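Local coordinates for protein dTDP-4-dehydrorhamnose reductase (Yersinia enterocolitica, PDB 5U9C) that probably catalyses the NADPH-dependent reduction of dTDP-4-dehydro-beta-L-rhamnose to dTDP-beta-L-rhamnose in carbohydrate biosynthesis, at residues 51-56 against 91-96; 99-104 against 139-144; 200-205 against 213-218. All blocks are in the same frame, centred on the assembly; numbering follows the deposited sequence. Where two conformers were deposited one is given.

Contact 1: 51-56 against 91-96; sequences YITAEK and AQAAKF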
ATOM      1  N   TYR D  51     -23.686  -8.547  37.441  1.00 34.11           N
ATOM      2  CA  TYR D  51     -25.001  -7.911  37.238  1.00 33.95           C
ATOM      3  C   TYR D  51     -25.831  -8.635  36.187  1.00 31.78           C
ATOM      4  O   TYR D  51     -26.943  -9.063  36.470  1.00 31.34           O
ATOM      5  CB  TYR D  51     -24.879  -6.412  36.886  1.00 34.75           C
ATOM      6  CG  TYR D  51     -26.187  -5.821  36.445  1.00 35.04           C
ATOM      7  CD1 TYR D  51     -27.244  -5.649  37.342  1.00 37.51           C
ATOM      8  CD2 TYR D  51     -26.384  -5.465  35.120  1.00 34.97           C
ATOM      9  CE1 TYR D  51     -28.476  -5.130  36.920  1.00 38.28           C
ATOM     10  CE2 TYR D  51     -27.589  -4.961  34.685  1.00 35.74           C
ATOM     11  CZ  TYR D  51     -28.629  -4.790  35.573  1.00 37.65           C
ATOM     12  OH  TYR D  51     -29.800  -4.277  35.088  1.00 40.06           O
ATOM     13  N   ILE D  52     -25.287  -8.809  34.995  1.00 29.85           N
ATOM     14  CA  ILE D  52     -26.058  -9.470  33.943  1.00 29.51           C
ATOM     15  C   ILE D  52     -26.426 -10.930  34.255  1.00 30.35           C
ATOM     16  O   ILE D  52     -27.576 -11.332  34.033  1.00 29.10           O
ATOM     17  CB  ILE D  52     -25.370  -9.347  32.579  1.00 28.75           C
ATOM     18  CG1 ILE D  52     -25.285  -7.858  32.205  1.00 28.08           C
ATOM     19  CG2 ILE D  52     -26.119 -10.156  31.519  1.00 28.28           C
ATOM     20  CD1 ILE D  52     -24.656  -7.608  30.852  1.00 27.10           C
ATOM     21  N   THR D  53     -25.487 -11.712  34.791  1.00 30.95           N
ATOM     22  CA  THR D  53     -25.767 -13.118  35.064  1.00 31.00           C
ATOM     23  C   THR D  53     -26.854 -13.284  36.115  1.00 33.44           C
ATOM     24  O   THR D  53     -27.672 -14.185  35.993  1.00 33.76           O
ATOM     25  CB  THR D  53     -24.508 -13.943  35.422  1.00 31.89           C
ATOM     26  OG1 THR D  53     -23.808 -13.332  36.510  1.00 31.70           O
ATOM     27  CG2 THR D  53     -23.581 -14.020  34.228  1.00 31.63           C
ATOM     28  N   ALA D  54     -26.874 -12.407  37.130  1.00 34.56           N
ATOM     29  CA  ALA D  54     -27.928 -12.457  38.161  1.00 35.55           C
ATOM     30  C   ALA D  54     -29.304 -12.106  37.579  1.00 34.51           C
ATOM     31  O   ALA D  54     -30.319 -12.605  38.079  1.00 34.66           O
ATOM     32  CB  ALA D  54     -27.602 -11.556  39.359  1.00 36.87           C
ATOM     33  N   GLU D  55     -29.350 -11.270  36.531  1.00 32.43           N
ATOM     34  CA  GLU D  55     -30.630 -10.919  35.880  1.00 32.93           C
ATOM     35  C   GLU D  55     -31.179 -12.059  35.022  1.00 32.49           C
ATOM     36  O   GLU D  55     -32.381 -12.109  34.747  1.00 31.62           O
ATOM     37  CB  GLU D  55     -30.489  -9.671  34.989  1.00 34.50           C
ATOM     38  CG  GLU D  55     -30.235  -8.375  35.747  1.00 36.21           C
ATOM     39  CD  GLU D  55     -31.393  -8.003  36.639  1.00 39.18           C
ATOM     40  OE1 GLU D  55     -32.538  -8.037  36.152  1.00 41.44           O
ATOM     41  OE2 GLU D  55     -31.161  -7.678  37.818  1.00 42.21           O
ATOM     42  N   LYS D  56     -30.294 -12.945  34.566  1.00 31.92           N
ATOM     43  CA  LYS D  56     -30.687 -14.095  33.735  1.00 32.21           C
ATOM     44  C   LYS D  56     -31.587 -13.721  32.567  1.00 32.14           C
ATOM     45  O   LYS D  56     -32.662 -14.271  32.409  1.00 31.45           O
ATOM     46  CB  LYS D  56     -31.337 -15.191  34.586  1.00 33.11           C
ATOM     47  CG  LYS D  56     -30.370 -15.795  35.587  1.00 33.93           C
ATOM     48  CD  LYS D  56     -31.029 -16.832  36.472  1.00 35.51           C
ATOM     49  CE  LYS D  56     -29.995 -17.433  37.408  1.00 35.57           C
ATOM     50  NZ  LYS D  56     -30.609 -18.387  38.349  1.00 37.02           N
ATOM     51  N   ALA D  91     -20.499 -10.240  26.605  1.00 26.48           N
ATOM     52  CA  ALA D  91     -20.493 -11.502  25.843  1.00 26.94           C
ATOM     53  C   ALA D  91     -20.261 -12.718  26.763  1.00 27.57           C
ATOM     54  O   ALA D  91     -20.914 -13.739  26.598  1.00 26.33           O
ATOM     55  CB  ALA D  91     -19.446 -11.456  24.763  1.00 27.31           C
ATOM     56  N   GLN D  92     -19.363 -12.587  27.747  1.00 27.48           N
ATOM     57  CA  GLN D  92     -19.109 -13.680  28.678  1.00 30.41           C
ATOM     58  C   GLN D  92     -20.374 -13.955  29.506  1.00 29.83           C
ATOM     59  O   GLN D  92     -20.728 -15.111  29.724  1.00 29.95           O
ATOM     60  CB  GLN D  92     -17.896 -13.405  29.596  1.00 32.58           C
ATOM     61  CG  GLN D  92     -16.534 -13.485  28.912  1.00 34.41           C
ATOM     62  CD  GLN D  92     -16.265 -14.840  28.270  1.00 37.61           C
ATOM     63  OE1 GLN D  92     -16.737 -15.878  28.742  1.00 40.58           O
ATOM     64  NE2 GLN D  92     -15.464 -14.839  27.214  1.00 38.83           N
ATOM     65  N   ALA D  93     -21.047 -12.892  29.941  1.00 28.83           N
ATOM     66  CA  ALA D  93     -22.278 -13.024  30.697  1.00 28.92           C
ATOM     67  C   ALA D  93     -23.388 -13.680  29.829  1.00 29.23           C
ATOM     68  O   ALA D  93     -24.097 -14.579  30.304  1.00 29.49           O
ATOM     69  CB  ALA D  93     -22.723 -11.683  31.233  1.00 28.51           C
ATOM     70  N   ALA D  94     -23.505 -13.266  28.567  1.00 27.78           N
ATOM     71  CA  ALA D  94     -24.493 -13.865  27.637  1.00 29.34           C
ATOM     72  C   ALA D  94     -24.247 -15.373  27.486  1.00 30.55           C
ATOM     73  O   ALA D  94     -25.182 -16.177  27.583  1.00 31.36           O
ATOM     74  CB  ALA D  94     -24.465 -13.185  26.272  1.00 27.74           C
ATOM     75  N   LYS D  95     -22.986 -15.745  27.304  1.00 30.86           N
ATOM     76  CA  LYS D  95     -22.618 -17.145  27.190  1.00 32.83           C
ATOM     77  C   LYS D  95     -22.982 -17.934  28.455  1.00 33.28           C
ATOM     78  O   LYS D  95     -23.530 -19.030  28.375  1.00 32.50           O
ATOM     79  CB  LYS D  95     -21.126 -17.289  26.957  1.00 35.39           C
ATOM     80  CG  LYS D  95     -20.668 -18.742  26.862  1.00 37.60           C
ATOM     81  CD  LYS D  95     -19.165 -18.835  26.785  1.00 41.35           C
ATOM     82  CE  LYS D  95     -18.719 -20.295  26.756  1.00 45.28           C
ATOM     83  NZ  LYS D  95     -17.234 -20.371  26.737  1.00 49.05           N
ATOM     84  N   PHE D  96     -22.659 -17.366  29.609  1.00 32.65           N
ATOM     85  CA  PHE D  96     -22.922 -18.020  30.883  1.00 34.85           C
ATOM     86  C   PHE D  96     -24.414 -18.269  31.133  1.00 35.59           C
ATOM     87  O   PHE D  96     -24.783 -19.341  31.583  1.00 34.96           O
ATOM     88  CB  PHE D  96     -22.333 -17.226  32.056  1.00 34.78           C
ATOM     89  CG  PHE D  96     -22.441 -17.939  33.376  1.00 36.26           C
ATOM     90  CD1 PHE D  96     -21.485 -18.900  33.744  1.00 38.81           C
ATOM     91  CD2 PHE D  96     -23.495 -17.675  34.248  1.00 37.10           C
ATOM     92  CE1 PHE D  96     -21.584 -19.571  34.963  1.00 39.59           C
ATOM     93  CE2 PHE D  96     -23.602 -18.346  35.467  1.00 38.84           C
ATOM     94  CZ  PHE D  96     -22.644 -19.294  35.825  1.00 39.97           C
TER
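T53 OG1 turns back along its own helix to bond the carbonyl O of F49, with a second, weak bond to S50 O, and this leaves CG2 to meet A93 and F96. The two segments belong to neighbouring helices, 48-55 and 76-97, on one face of the Rossmann-type parallel sheet. The axes of 51-55 and 91-96 come within 8.9 Å and run nearly parallel, at 23°. With OG1 set over the helix backbone (chi1 54°), the methyl is anti to the carbonyl carbon and projects toward helix 76-97. T53 CG2 lies 3.9 Å from A93 CA. The small side chain of A93 lets the backbones draw close here, T53 CA and A93 CA being 5.6 Å apart. Deeper in, the I52 branch methyl CG2 packs 3.7 Å from A93 CB, and I52 itself reaches down to I60 of strand 59-62, as does A94 from the other helix. The interface therefore grades from a buried floor at I52 and A93 to an exposed outer end at F96. There the phenyl side chain stands roughly perpendicular to that of T53, and T53 CG2 approaches the ring obliquely, 3.7 Å from F96 CD2.

Contact 2: 99-104 against 139-144; sequences AWLLYL and SSVRNA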
ATOM      1  N   ALA D  99     -28.074 -16.453  26.933  1.00 33.07           N
ATOM      2  CA  ALA D  99     -28.869 -15.436  26.281  1.00 32.07           C
ATOM      3  C   ALA D  99     -28.428 -15.196  24.844  1.00 31.51           C
ATOM      4  O   ALA D  99     -27.225 -15.246  24.526  1.00 31.50           O
ATOM      5  CB  ALA D  99     -28.771 -14.130  27.067  1.00 31.56           C
ATOM      6  N   TRP D 100     -29.405 -14.927  23.980  1.00 30.57           N
ATOM      7  CA  TRP D 100     -29.140 -14.520  22.593  1.00 30.37           C
ATOM      8  C   TRP D 100     -28.688 -13.061  22.686  1.00 28.89           C
ATOM      9  O   TRP D 100     -29.357 -12.250  23.323  1.00 28.90           O
ATOM     10  CB  TRP D 100     -30.406 -14.666  21.766  1.00 31.56           C
ATOM     11  CG  TRP D 100     -30.377 -14.176  20.339  1.00 31.36           C
ATOM     12  CD1 TRP D 100     -30.036 -14.898  19.219  1.00 32.36           C
ATOM     13  CD2 TRP D 100     -30.825 -12.903  19.870  1.00 30.77           C
ATOM     14  NE1 TRP D 100     -30.213 -14.128  18.092  1.00 32.51           N
ATOM     15  CE2 TRP D 100     -30.705 -12.906  18.462  1.00 31.71           C
ATOM     16  CE3 TRP D 100     -31.297 -11.745  20.504  1.00 31.44           C
ATOM     17  CZ2 TRP D 100     -31.045 -11.801  17.683  1.00 31.66           C
ATOM     18  CZ3 TRP D 100     -31.634 -10.655  19.731  1.00 30.89           C
ATOM     19  CH2 TRP D 100     -31.506 -10.692  18.329  1.00 31.31           C
ATOM     20  N   LEU D 101     -27.542 -12.745  22.080  1.00 28.17           N
ATOM     21  CA  LEU D 101     -26.940 -11.424  22.166  1.00 27.07           C
ATOM     22  C   LEU D 101     -26.893 -10.683  20.850  1.00 27.69           C
ATOM     23  O   LEU D 101     -26.344 -11.180  19.861  1.00 28.36           O
ATOM     24  CB  LEU D 101     -25.511 -11.561  22.696  1.00 26.91           C
ATOM     25  CG  LEU D 101     -24.611 -10.322  22.739  1.00 25.64           C
ATOM     26  CD1 LEU D 101     -25.192  -9.226  23.612  1.00 26.43           C
ATOM     27  CD2 LEU D 101     -23.249 -10.709  23.270  1.00 26.46           C
ATOM     28  N   LEU D 102     -27.419  -9.469  20.855  1.00 27.02           N
ATOM     29  CA  LEU D 102     -27.400  -8.613  19.686  1.00 28.79           C
ATOM     30  C   LEU D 102     -26.402  -7.516  19.968  1.00 26.96           C
ATOM     31  O   LEU D 102     -26.496  -6.844  20.989  1.00 26.74           O
ATOM     32  CB  LEU D 102     -28.793  -8.044  19.387  1.00 31.18           C
ATOM     33  CG  LEU D 102     -28.941  -6.951  18.308  1.00 35.58           C
ATOM     34  CD1 LEU D 102     -28.204  -7.246  17.042  1.00 40.30           C
ATOM     35  CD2 LEU D 102     -30.407  -6.714  17.980  1.00 40.22           C
ATOM     36  N   TYR D 103     -25.426  -7.373  19.088  1.00 25.94           N
ATOM     37  CA  TYR D 103     -24.390  -6.344  19.209  1.00 26.77           C
ATOM     38  C   TYR D 103     -24.502  -5.394  18.027  1.00 26.50           C
ATOM     39  O   TYR D 103     -24.452  -5.820  16.878  1.00 26.31           O
ATOM     40  CB  TYR D 103     -22.980  -6.977  19.249  1.00 26.26           C
ATOM     41  CG  TYR D 103     -21.814  -5.999  19.315  1.00 26.67           C
ATOM     42  CD1 TYR D 103     -21.745  -5.035  20.318  1.00 28.45           C
ATOM     43  CD2 TYR D 103     -20.728  -6.099  18.440  1.00 27.22           C
ATOM     44  CE1 TYR D 103     -20.671  -4.158  20.411  1.00 27.80           C
ATOM     45  CE2 TYR D 103     -19.643  -5.227  18.533  1.00 27.08           C
ATOM     46  CZ  TYR D 103     -19.622  -4.269  19.527  1.00 27.56           C
ATOM     47  OH  TYR D 103     -18.566  -3.412  19.657  1.00 29.69           O
ATOM     48  N   LEU D 104     -24.705  -4.119  18.324  1.00 25.76           N
ATOM     49  CA  LEU D 104     -24.767  -3.097  17.291  1.00 27.50           C
ATOM     50  C   LEU D 104     -23.336  -2.670  16.961  1.00 25.73           C
ATOM     51  O   LEU D 104     -22.644  -2.107  17.802  1.00 25.57           O
ATOM     52  CB  LEU D 104     -25.560  -1.894  17.779  1.00 28.41           C
ATOM     53  CG  LEU D 104     -25.621  -0.689  16.827  1.00 30.00           C
ATOM     54  CD1 LEU D 104     -26.350  -1.072  15.543  1.00 30.36           C
ATOM     55  CD2 LEU D 104     -26.300   0.476  17.520  1.00 31.17           C
ATOM     56  N   SER D 139     -15.341  -9.457  17.710  0.60 31.42           N
ATOM     57  CA  SER D 139     -14.628 -10.715  17.939  0.60 34.13           C
ATOM     58  C   SER D 139     -15.061 -11.327  19.273  0.60 34.72           C
ATOM     59  O   SER D 139     -15.381 -12.525  19.335  0.60 33.38           O
ATOM     60  CB  SER D 139     -13.106 -10.518  17.947  0.60 34.86           C
ATOM     61  OG  SER D 139     -12.633  -9.965  16.735  0.60 36.25           O
ATOM     62  N   SER D 140     -15.120 -10.489  20.317  1.00 32.65           N
ATOM     63  CA  SER D 140     -15.499 -10.945  21.666  1.00 32.80           C
ATOM     64  C   SER D 140     -16.873 -11.605  21.660  1.00 31.44           C
ATOM     65  O   SER D 140     -17.088 -12.627  22.319  1.00 33.38           O
ATOM     66  CB  SER D 140     -15.533  -9.771  22.647  1.00 34.63           C
ATOM     67  OG  SER D 140     -14.236  -9.326  22.909  1.00 38.29           O
ATOM     68  N   VAL D 141     -17.793 -11.015  20.909  1.00 30.87           N
ATOM     69  CA  VAL D 141     -19.152 -11.515  20.787  1.00 33.47           C
ATOM     70  C   VAL D 141     -19.170 -12.869  20.054  1.00 39.25           C
ATOM     71  O   VAL D 141     -19.750 -13.843  20.567  1.00 36.63           O
ATOM     72  CB  VAL D 141     -20.058 -10.480  20.103  1.00 32.48           C
ATOM     73  CG1 VAL D 141     -21.416 -11.073  19.739  1.00 33.61           C
ATOM     74  CG2 VAL D 141     -20.228  -9.259  21.006  1.00 30.49           C
ATOM     75  N   ARG D 142     -18.500 -12.943  18.900  1.00 41.08           N
ATOM     76  CA  ARG D 142     -18.449 -14.191  18.098  1.00 45.63           C
ATOM     77  C   ARG D 142     -17.827 -15.358  18.805  1.00 45.93           C
ATOM     78  O   ARG D 142     -18.374 -16.461  18.761  1.00 50.78           O
ATOM     79  CB  ARG D 142     -17.659 -14.019  16.793  1.00 47.17           C
ATOM     80  CG  ARG D 142     -18.380 -13.209  15.766  1.00 47.73           C
ATOM     81  CD  ARG D 142     -17.835 -13.459  14.365  1.00 47.78           C
ATOM     82  NE  ARG D 142     -18.452 -12.484  13.490  1.00 42.88           N
ATOM     83  CZ  ARG D 142     -18.042 -11.228  13.386  1.00 43.52           C
ATOM     84  NH1 ARG D 142     -18.694 -10.389  12.595  1.00 39.51           N
ATOM     85  NH2 ARG D 142     -16.991 -10.801  14.088  1.00 44.45           N
ATOM     86  N   ASN D 143     -16.662 -15.117  19.400  1.00 43.55           N
ATOM     87  CA  ASN D 143     -15.947 -16.137  20.131  1.00 47.72           C
ATOM     88  C   ASN D 143     -16.752 -16.693  21.341  1.00 48.30           C
ATOM     89  O   ASN D 143     -16.761 -17.891  21.565  1.00 47.25           O
ATOM     90  CB  ASN D 143     -14.576 -15.615  20.579  1.00 49.10           C
ATOM     91  CG  ASN D 143     -13.668 -15.241  19.401  1.00 55.65           C
ATOM     92  OD1 ASN D 143     -14.071 -15.295  18.229  1.00 57.53           O
ATOM     93  ND2 ASN D 143     -12.447 -14.820  19.716  1.00 56.22           N
ATOM     94  N   ALA D 144     -17.448 -15.830  22.080  1.00 42.91           N
ATOM     95  CA  ALA D 144     -18.223 -16.265  23.254  1.00 42.19           C
ATOM     96  C   ALA D 144     -19.592 -16.876  22.936  1.00 43.93           C
ATOM     97  O   ALA D 144     -19.949 -17.900  23.510  1.00 43.69           O
ATOM     98  CB  ALA D 144     -18.409 -15.096  24.211  1.00 40.43           C
TER
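V141 points its fork at strand 100-106 and meets two side chains, L101 and Y103, which lie two residues apart and so project from the same face of the strand. This is helix 129-144 packing on a central strand of the Rossmann-type sheet. The valine has CG1 anti to the backbone N (chi1 170°), which turns both methyls to the strand: CG1 meets L101 alone, CG2 lies between L101 and Y103. V141 CG1 sits 4.0 Å from L101 CD2. V141 CG2 settles against the root of the tyrosine, 4.0 Å from Y103 CB and equally far from Y103 CG, meeting the ring obliquely. V141 CG2 is also 4.0 Å from L101 CD2, so the leucine methyl touches both prongs of the valine. Each strand side chain runs aslant to the valine, and the closest backbone approach, Y103 CA to V141 CA, remains 7.5 Å. T87 of helix 76-97 touches both Y103 and V141. Polar ties between helix and strand come from K134, whose NZ bonds L104 O and whose O takes a weak bond from Y103 OH. Among the three buried side chains themselves the contact is carbon against carbon, close but non-directional.

Contact 3: 200-205 against 213-218; sequences CNFIIW and GTLHFA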
ATOM      1  N   CYS D 200     -34.866  -0.409  13.966  1.00 29.11           N
ATOM      2  CA  CYS D 200     -35.684  -0.816  15.118  1.00 30.37           C
ATOM      3  C   CYS D 200     -36.675  -1.921  14.702  1.00 30.58           C
ATOM      4  O   CYS D 200     -36.751  -2.965  15.316  1.00 29.83           O
ATOM      5  CB  CYS D 200     -36.452   0.390  15.675  1.00 30.24           C
ATOM      6  SG  CYS D 200     -37.617  -0.013  16.995  1.00 32.16           S
ATOM      7  N   ASN D 201     -37.423  -1.673  13.635  1.00 31.16           N
ATOM      8  CA  ASN D 201     -38.387  -2.649  13.144  1.00 32.52           C
ATOM      9  C   ASN D 201     -37.707  -3.986  12.814  1.00 30.69           C
ATOM     10  O   ASN D 201     -38.272  -5.051  13.099  1.00 31.41           O
ATOM     11  CB  ASN D 201     -39.133  -2.102  11.925  1.00 34.09           C
ATOM     12  CG  ASN D 201     -40.018  -0.895  12.267  1.00 37.95           C
ATOM     13  OD1 ASN D 201     -40.497  -0.757  13.398  1.00 40.48           O
ATOM     14  ND2 ASN D 201     -40.254  -0.033  11.284  1.00 36.78           N
ATOM     15  N   PHE D 202     -36.516  -3.918  12.216  1.00 28.58           N
ATOM     16  CA  PHE D 202     -35.770  -5.117  11.873  1.00 28.36           C
ATOM     17  C   PHE D 202     -35.348  -5.864  13.134  1.00 28.07           C
ATOM     18  O   PHE D 202     -35.415  -7.098  13.179  1.00 27.61           O
ATOM     19  CB  PHE D 202     -34.532  -4.842  11.004  1.00 27.56           C
ATOM     20  CG  PHE D 202     -33.712  -6.079  10.759  1.00 27.41           C
ATOM     21  CD1 PHE D 202     -34.074  -6.971   9.764  1.00 27.56           C
ATOM     22  CD2 PHE D 202     -32.650  -6.402  11.583  1.00 27.19           C
ATOM     23  CE1 PHE D 202     -33.349  -8.133   9.552  1.00 27.96           C
ATOM     24  CE2 PHE D 202     -31.938  -7.575  11.396  1.00 27.59           C
ATOM     25  CZ  PHE D 202     -32.283  -8.432  10.380  1.00 27.57           C
ATOM     26  N   ILE D 203     -34.922  -5.115  14.149  1.00 27.97           N
ATOM     27  CA  ILE D 203     -34.492  -5.702  15.403  1.00 28.00           C
ATOM     28  C   ILE D 203     -35.645  -6.453  16.095  1.00 30.30           C
ATOM     29  O   ILE D 203     -35.421  -7.545  16.636  1.00 29.92           O
ATOM     30  CB  ILE D 203     -33.853  -4.653  16.319  1.00 27.43           C
ATOM     31  CG1 ILE D 203     -32.482  -4.263  15.748  1.00 27.69           C
ATOM     32  CG2 ILE D 203     -33.695  -5.201  17.722  1.00 28.04           C
ATOM     33  CD1 ILE D 203     -31.795  -3.135  16.477  1.00 29.05           C
ATOM     34  N   ILE D 204     -36.856  -5.886  16.078  1.00 29.96           N
ATOM     35  CA  ILE D 204     -38.020  -6.549  16.686  1.00 31.85           C
ATOM     36  C   ILE D 204     -38.253  -7.890  15.964  1.00 31.47           C
ATOM     37  O   ILE D 204     -38.468  -8.929  16.593  1.00 30.71           O
ATOM     38  CB  ILE D 204     -39.274  -5.645  16.634  1.00 33.78           C
ATOM     39  CG1 ILE D 204     -39.042  -4.345  17.430  1.00 34.77           C
ATOM     40  CG2 ILE D 204     -40.515  -6.380  17.148  1.00 36.06           C
ATOM     41  CD1 ILE D 204     -38.838  -4.534  18.922  1.00 35.51           C
ATOM     42  N   TRP D 205     -38.156  -7.862  14.642  1.00 30.95           N
ATOM     43  CA  TRP D 205     -38.301  -9.066  13.834  1.00 31.90           C
ATOM     44  C   TRP D 205     -37.200 -10.070  14.186  1.00 31.33           C
ATOM     45  O   TRP D 205     -37.474 -11.261  14.338  1.00 31.87           O
ATOM     46  CB  TRP D 205     -38.269  -8.716  12.329  1.00 31.97           C
ATOM     47  CG  TRP D 205     -38.264  -9.902  11.399  1.00 32.92           C
ATOM     48  CD1 TRP D 205     -39.343 -10.490  10.817  1.00 34.15           C
ATOM     49  CD2 TRP D 205     -37.115 -10.648  10.955  1.00 34.21           C
ATOM     50  NE1 TRP D 205     -38.945 -11.554  10.035  1.00 34.62           N
ATOM     51  CE2 TRP D 205     -37.586 -11.680  10.112  1.00 34.66           C
ATOM     52  CE3 TRP D 205     -35.744 -10.553  11.201  1.00 33.79           C
ATOM     53  CZ2 TRP D 205     -36.731 -12.599   9.500  1.00 36.19           C
ATOM     54  CZ3 TRP D 205     -34.888 -11.468  10.588  1.00 35.80           C
ATOM     55  CH2 TRP D 205     -35.387 -12.477   9.749  1.00 35.42           C
ATOM     56  N   GLY D 213     -25.767 -14.476  13.331  1.00 28.48           N
ATOM     57  CA  GLY D 213     -24.708 -14.187  12.359  1.00 28.19           C
ATOM     58  C   GLY D 213     -24.363 -12.709  12.283  1.00 27.06           C
ATOM     59  O   GLY D 213     -24.517 -12.000  13.260  1.00 25.67           O
ATOM     60  N   THR D 214     -23.878 -12.270  11.123  1.00 26.00           N
ATOM     61  CA  THR D 214     -23.460 -10.882  10.906  1.00 26.68           C
ATOM     62  C   THR D 214     -24.207 -10.316   9.701  1.00 26.71           C
ATOM     63  O   THR D 214     -24.264 -10.956   8.640  1.00 27.07           O
ATOM     64  CB  THR D 214     -21.931 -10.776  10.720  1.00 28.45           C
ATOM     65  OG1 THR D 214     -21.273 -11.101  11.961  1.00 29.64           O
ATOM     66  CG2 THR D 214     -21.503  -9.340  10.330  1.00 29.31           C
ATOM     67  N   LEU D 215     -24.770  -9.124   9.868  0.50 25.21           N
ATOM     68  CA  LEU D 215     -25.501  -8.442   8.808  0.50 25.18           C
ATOM     69  C   LEU D 215     -25.132  -6.976   8.728  0.50 24.70           C
ATOM     70  O   LEU D 215     -24.737  -6.369   9.714  0.50 24.63           O
ATOM     71  CB  LEU D 215     -27.002  -8.522   9.066  0.50 25.36           C
ATOM     72  CG  LEU D 215     -27.703  -9.852   8.865  0.50 26.37           C
ATOM     73  CD1 LEU D 215     -29.087  -9.819   9.487  0.50 26.79           C
ATOM     74  CD2 LEU D 215     -27.777 -10.176   7.376  0.50 26.48           C
ATOM     75  N   HIS D 216     -25.256  -6.430   7.529  1.00 24.63           N
ATOM     76  CA  HIS D 216     -25.090  -5.008   7.274  1.00 24.29           C
ATOM     77  C   HIS D 216     -26.507  -4.489   7.081  1.00 25.02           C
ATOM     78  O   HIS D 216     -27.251  -5.034   6.270  1.00 23.07           O
ATOM     79  CB  HIS D 216     -24.325  -4.820   5.976  1.00 24.48           C
ATOM     80  CG  HIS D 216     -22.875  -5.126   6.091  1.00 24.25           C
ATOM     81  ND1 HIS D 216     -21.981  -4.850   5.079  1.00 24.40           N
ATOM     82  CD2 HIS D 216     -22.139  -5.567   7.139  1.00 24.49           C
ATOM     83  CE1 HIS D 216     -20.765  -5.182   5.473  1.00 25.55           C
ATOM     84  NE2 HIS D 216     -20.833  -5.633   6.712  1.00 25.26           N
ATOM     85  N   PHE D 217     -26.877  -3.431   7.801  1.00 24.72           N
ATOM     86  CA  PHE D 217     -28.215  -2.869   7.682  1.00 25.93           C
ATOM     87  C   PHE D 217     -28.105  -1.383   7.328  1.00 26.00           C
ATOM     88  O   PHE D 217     -27.773  -0.534   8.179  1.00 24.76           O
ATOM     89  CB  PHE D 217     -29.050  -3.096   8.961  1.00 25.48           C
ATOM     90  CG  PHE D 217     -30.521  -2.762   8.784  1.00 26.62           C
ATOM     91  CD1 PHE D 217     -30.955  -1.448   8.853  1.00 27.47           C
ATOM     92  CD2 PHE D 217     -31.454  -3.747   8.515  1.00 27.93           C
ATOM     93  CE1 PHE D 217     -32.281  -1.124   8.670  1.00 28.03           C
ATOM     94  CE2 PHE D 217     -32.792  -3.425   8.339  1.00 29.20           C
ATOM     95  CZ  PHE D 217     -33.204  -2.110   8.419  1.00 29.18           C
ATOM     96  N   ALA D 218     -28.372  -1.080   6.057  1.00 25.14           N
ATOM     97  CA  ALA D 218     -28.287   0.294   5.556  1.00 24.83           C
ATOM     98  C   ALA D 218     -29.074   0.493   4.273  1.00 25.34           C
ATOM     99  O   ALA D 218     -29.264  -0.456   3.490  1.00 23.99           O
ATOM    100  CB  ALA D 218     -26.827   0.660   5.302  1.00 24.77           C
TER
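F202 and F217 form the aromatic part of this contact, between helix 196-209 and the strand 213-217 that follows it. Their rings are 5.3 Å apart at the centroids with planes inclined at 40°, too tilted for a parallel stack and too shallow for a T-shaped pair. The side chains run antiparallel alongside each other, and F217 CD2 lies over one face of the F202 ring. The second kind of contact is aliphatic carbon against ring. F217 CE2 lies 3.5 Å from F202 CB, because CG of F217 stands anti to the backbone N (chi1 -169°) and carries the ring up to the root of the other phenylalanine. At the far end of F202, its CZ is 3.6 Å from L215 CD1, the leucine lying nearly perpendicular to it; L215 was modelled in two conformations, and this holds for one of them. All three residues are buried. In the Rossmann-type fold, strand 213-217 flanks strand 149-154, with backbone bonds from L215 to I151 and R153, and I152 of that strand touches both phenylalanines. On the side of helix 196-209 turned from the strand, C200 packs on Y20, V21 and A24 of helix 16-25.

The three contacts follow one another along the chain and build both layers around one parallel sheet. Contacts 1 and 2, with centres 12 Å apart, lie on one face: helix 76-97 leads into strand 100-106, A94 O to A99 N is a probable hydrogen bond of 3.0 Å, and A91 CB packs 3.6 Å from S140 O. Contact 3 uses the other face. It meets contact 2 through the sheet, where L102 CD2 touches I203 CG2, and at the sheet's edge, where R142 NH1 makes a probable 2.7 Å hydrogen bond to T214 OG1. Contacts 1 and 3 stay about 13 Å apart at their nearest atoms. All lie away from F168, K171 and R256, which bind (R)-malate in a structure of this protein, though none is bound to this chain.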